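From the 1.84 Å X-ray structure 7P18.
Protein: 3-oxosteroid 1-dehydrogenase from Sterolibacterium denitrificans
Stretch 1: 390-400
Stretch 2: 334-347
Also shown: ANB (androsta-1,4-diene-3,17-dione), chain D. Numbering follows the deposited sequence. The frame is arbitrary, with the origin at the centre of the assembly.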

# COMPACT_ATOMS: atom_id res chain seq x y z
N LYS A 390 5.32 17.55 -23.88
CA LYS A 390 6.56 17.72 -23.09
C LYS A 390 6.50 16.84 -21.83
O LYS A 390 7.50 16.18 -21.51
CB LYS A 390 6.79 19.18 -22.73
CG LYS A 390 8.01 19.37 -21.83
CD LYS A 390 8.31 20.80 -21.49
CE LYS A 390 9.56 20.94 -20.67
NZ LYS A 390 9.98 22.35 -20.61
N PHE A 391 5.35 16.82 -21.14
CA PHE A 391 5.15 15.91 -19.97
C PHE A 391 5.41 14.48 -20.43
O PHE A 391 6.20 13.68 -19.84
CB PHE A 391 3.75 16.13 -19.41
CG PHE A 391 3.52 15.43 -18.09
CD1 PHE A 391 3.40 14.05 -18.04
CD2 PHE A 391 3.46 16.15 -16.92
CE1 PHE A 391 3.22 13.40 -16.82
CE2 PHE A 391 3.26 15.49 -15.71
CZ PHE A 391 3.16 14.12 -15.66
N ARG A 392 4.73 14.10 -21.51
CA ARG A 392 4.80 12.74 -22.10
C ARG A 392 6.24 12.34 -22.33
O ARG A 392 6.60 11.20 -21.98
CB ARG A 392 4.04 12.67 -23.42
CG ARG A 392 4.04 11.27 -24.04
CD ARG A 392 3.10 10.28 -23.33
NE ARG A 392 3.33 8.97 -23.92
CZ ARG A 392 4.27 8.10 -23.54
NH1 ARG A 392 5.01 8.28 -22.46
NH2 ARG A 392 4.44 7.00 -24.24
N TYR A 393 7.02 13.23 -22.94
CA TYR A 393 8.44 12.96 -23.28
C TYR A 393 9.27 12.77 -22.00
O TYR A 393 10.15 11.89 -21.97
CB TYR A 393 9.03 14.10 -24.13
CG TYR A 393 10.46 13.89 -24.56
CD1 TYR A 393 10.79 13.08 -25.64
CD2 TYR A 393 11.49 14.51 -23.88
CE1 TYR A 393 12.10 12.91 -26.04
CE2 TYR A 393 12.81 14.33 -24.25
CZ TYR A 393 13.12 13.54 -25.34
OH TYR A 393 14.42 13.35 -25.71
N ASN A 394 9.01 13.61 -20.99
CA ASN A 394 9.88 13.72 -19.78
C ASN A 394 9.57 12.69 -18.69
O ASN A 394 10.52 12.31 -17.97
CB ASN A 394 9.87 15.14 -19.25
CG ASN A 394 10.73 16.01 -20.17
OD1 ASN A 394 10.22 16.78 -20.96
ND2 ASN A 394 11.97 15.65 -20.28
N TYR A 395 8.32 12.26 -18.54
CA TYR A 395 7.85 11.69 -17.24
C TYR A 395 7.12 10.38 -17.42
O TYR A 395 6.48 10.17 -18.43
CB TYR A 395 6.93 12.68 -16.54
CG TYR A 395 7.54 14.02 -16.24
CD1 TYR A 395 8.78 14.11 -15.61
CD2 TYR A 395 6.88 15.19 -16.51
CE1 TYR A 395 9.33 15.34 -15.29
CE2 TYR A 395 7.43 16.43 -16.22
CZ TYR A 395 8.66 16.50 -15.60
OH TYR A 395 9.19 17.72 -15.29
N PRO A 396 7.19 9.48 -16.41
CA PRO A 396 6.38 8.26 -16.40
C PRO A 396 4.98 8.64 -15.94
O PRO A 396 4.79 9.71 -15.37
CB PRO A 396 7.11 7.36 -15.40
CG PRO A 396 7.69 8.31 -14.41
CD PRO A 396 7.97 9.61 -15.17
N MET A 397 4.01 7.76 -16.21
CA MET A 397 2.64 7.88 -15.63
C MET A 397 2.03 6.47 -15.59
O MET A 397 1.53 5.98 -16.61
CB MET A 397 1.77 8.84 -16.43
CG MET A 397 0.44 9.17 -15.73
SD MET A 397 0.58 9.85 -14.07
CE MET A 397 1.36 11.44 -14.39
N GLY A 398 2.12 5.83 -14.43
CA GLY A 398 1.76 4.42 -14.25
C GLY A 398 2.45 3.55 -15.28
O GLY A 398 3.68 3.55 -15.36
N PRO A 399 1.70 2.81 -16.14
CA PRO A 399 2.34 1.96 -17.14
C PRO A 399 3.10 2.73 -18.24
O PRO A 399 3.88 2.11 -18.89
CB PRO A 399 1.16 1.19 -17.76
CG PRO A 399 -0.01 2.15 -17.60
CD PRO A 399 0.22 2.80 -16.26
N LEU A 400 2.87 4.03 -18.42
CA LEU A 400 3.61 4.81 -19.45
C LEU A 400 4.99 5.17 -18.90
O LEU A 400 5.06 5.80 -17.85
CB LEU A 400 2.89 6.10 -19.81
CG LEU A 400 1.57 5.96 -20.56
CD1 LEU A 400 1.11 7.33 -21.01
CD2 LEU A 400 1.73 5.04 -21.75
C1 ANB D . 2.88 3.51 -1.60
C10 ANB D . 4.25 4.08 -1.79
C11 ANB D . 4.37 3.10 -4.21
C12 ANB D . 5.25 2.53 -5.34
C13 ANB D . 6.53 3.33 -5.48
C14 ANB D . 7.28 3.25 -4.14
C15 ANB D . 8.68 3.77 -4.47
C16 ANB D . 8.94 3.24 -5.90
C17 ANB D . 7.60 2.80 -6.43
C18 ANB D . 6.27 4.78 -5.96
C19 ANB D . 4.06 5.56 -2.24
C2 ANB D . 2.23 3.50 -0.44
C3 ANB D . 2.93 3.78 0.81
C4 ANB D . 4.38 3.85 0.69
C5 ANB D . 5.01 4.06 -0.48
C6 ANB D . 6.48 4.37 -0.53
C7 ANB D . 7.22 3.66 -1.65
C8 ANB D . 6.51 3.86 -2.98
C9 ANB D . 5.08 3.27 -2.86
O1 ANB D . 2.34 3.91 1.90
O2 ANB D . 7.42 2.17 -7.44
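Stretch 2 (334-347) QTGLFAERNLPGCI

Stretch 2 runs antiparallel to stretch 1 in register: as stretch 1 advances from F391 to G398, its nearest CA partners fall back from G345 through L343 and E340 to L337. No crossing angle applies: only F391 contributes from the helix, and the rest of the stretch 1 side, Y395 to P399, is loop and turn.

F391, on the last helical turn, points toward the type II turn L343–C346. Its ring edge meets backbone carbonyls, with CD2 3.1 Å from P344 O, while CE2 packs 3.6 Å from C346 CB. G345, at phi 109°, is where the turn demands glycine, and a CB there would also crowd the F391 ring.

Y395 leaves helical geometry and lays one ring face over L343 CD2; its CB is 3.8 Å from L343 CD1, and its OH 3.4 Å from P344 CG. P396 continues the apolar surface, its CD 4.2 Å from L343 CD1. M397 starts sideways but bends its end inward, bringing CE 3.5 Å from E340 O and SD 3.9 Å from L337 CD1.

The polar anchor comes at G398, inside the type II' turn M397–L400: its N donates to E340 OE2 at 2.9 Å, and a water bridges that same OE2 to G398 O. E340 OE1 meanwhile accepts from A339 N at 3.2 Å, steadying the carboxylate. P399 CD closes the contact 4.1 Å from T335 CB.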

# COMPACT_ATOMS: atom_id res chain seq x y z
N GLN A 334 -5.24 -3.06 -11.63
CA GLN A 334 -4.98 -1.70 -12.17
C GLN A 334 -3.71 -1.14 -11.49
O GLN A 334 -3.35 -1.55 -10.38
CB GLN A 334 -6.23 -0.86 -12.06
CG GLN A 334 -7.35 -1.47 -12.91
CD GLN A 334 -8.38 -0.50 -13.40
OE1 GLN A 334 -9.24 -0.87 -14.21
NE2 GLN A 334 -8.37 0.70 -12.86
N THR A 335 -3.02 -0.23 -12.18
CA THR A 335 -1.77 0.40 -11.68
C THR A 335 -2.13 1.65 -10.89
O THR A 335 -2.82 2.57 -11.42
CB THR A 335 -0.83 0.75 -12.83
OG1 THR A 335 -0.51 -0.47 -13.49
CG2 THR A 335 0.47 1.35 -12.33
N GLY A 336 -1.65 1.73 -9.64
CA GLY A 336 -1.87 2.95 -8.85
C GLY A 336 -0.93 4.08 -9.27
O GLY A 336 0.23 3.79 -9.63
N LEU A 337 -1.42 5.30 -9.24
CA LEU A 337 -0.61 6.52 -9.48
C LEU A 337 -0.21 7.08 -8.11
O LEU A 337 -0.98 7.86 -7.55
CB LEU A 337 -1.43 7.50 -10.30
CG LEU A 337 -1.83 7.03 -11.71
CD1 LEU A 337 -2.49 8.16 -12.46
CD2 LEU A 337 -0.68 6.48 -12.51
N PHE A 338 0.91 6.64 -7.55
CA PHE A 338 1.34 7.04 -6.18
C PHE A 338 2.10 8.35 -6.22
O PHE A 338 1.78 9.23 -5.38
CB PHE A 338 2.15 5.95 -5.51
CG PHE A 338 1.38 4.67 -5.31
CD1 PHE A 338 0.57 4.49 -4.21
CD2 PHE A 338 1.46 3.65 -6.25
CE1 PHE A 338 -0.13 3.31 -4.02
CE2 PHE A 338 0.73 2.48 -6.07
CZ PHE A 338 -0.05 2.31 -4.95
N ALA A 339 3.08 8.48 -7.13
CA ALA A 339 4.06 9.59 -7.11
C ALA A 339 3.88 10.57 -8.28
O ALA A 339 4.22 11.76 -8.12
CB ALA A 339 5.45 8.99 -7.20
N GLU A 340 3.46 10.06 -9.44
CA GLU A 340 3.66 10.75 -10.75
C GLU A 340 2.71 11.95 -10.88
O GLU A 340 3.02 12.88 -11.66
CB GLU A 340 3.45 9.79 -11.93
CG GLU A 340 4.28 8.54 -11.85
CD GLU A 340 3.51 7.34 -11.30
OE1 GLU A 340 2.94 7.46 -10.17
OE2 GLU A 340 3.53 6.28 -11.95
N ARG A 341 1.59 11.96 -10.15
CA ARG A 341 0.64 13.09 -10.20
C ARG A 341 1.29 14.40 -9.69
O ARG A 341 0.81 15.49 -10.05
CB ARG A 341 -0.63 12.83 -9.38
CG ARG A 341 -1.45 11.64 -9.87
CD ARG A 341 -2.55 11.27 -8.87
NE ARG A 341 -2.01 10.49 -7.76
CZ ARG A 341 -1.80 10.95 -6.53
NH1 ARG A 341 -2.11 12.19 -6.20
NH2 ARG A 341 -1.34 10.13 -5.60
N ASN A 342 2.32 14.31 -8.87
CA ASN A 342 2.99 15.50 -8.27
C ASN A 342 3.84 16.21 -9.33
O ASN A 342 4.23 17.39 -9.10
CB ASN A 342 3.89 15.14 -7.10
CG ASN A 342 3.14 14.60 -5.90
OD1 ASN A 342 2.20 13.83 -6.08
ND2 ASN A 342 3.61 14.92 -4.71
N LEU A 343 4.12 15.54 -10.44
CA LEU A 343 4.99 16.08 -11.53
C LEU A 343 4.31 17.25 -12.23
O LEU A 343 3.08 17.37 -12.29
CB LEU A 343 5.40 14.96 -12.48
CG LEU A 343 6.36 13.95 -11.86
CD1 LEU A 343 6.48 12.72 -12.75
CD2 LEU A 343 7.73 14.56 -11.64
N PRO A 344 5.12 18.21 -12.74
CA PRO A 344 4.57 19.45 -13.28
C PRO A 344 4.02 19.30 -14.71
O PRO A 344 4.67 18.69 -15.51
CB PRO A 344 5.80 20.39 -13.21
CG PRO A 344 6.93 19.50 -13.45
CD PRO A 344 6.58 18.23 -12.69
N GLY A 345 2.82 19.84 -14.95
CA GLY A 345 2.19 19.87 -16.29
C GLY A 345 1.00 18.93 -16.42
O GLY A 345 0.51 18.80 -17.54
N CYS A 346 0.56 18.27 -15.35
CA CYS A 346 -0.64 17.37 -15.45
C CYS A 346 -1.76 17.93 -14.59
O CYS A 346 -1.48 18.48 -13.50
CB CYS A 346 -0.30 15.95 -15.09
SG CYS A 346 0.10 15.67 -13.34
N ILE A 347 -3.00 17.81 -15.05
CA ILE A 347 -4.18 18.26 -14.25
C ILE A 347 -5.20 17.13 -14.21
O ILE A 347 -5.21 16.32 -15.13
CB ILE A 347 -4.79 19.58 -14.77
CG1 ILE A 347 -5.24 19.52 -16.22
CG2 ILE A 347 -3.83 20.74 -14.51
CD1 ILE A 347 -6.17 20.69 -16.56
O HOH W 1 5.41 4.59 -13.61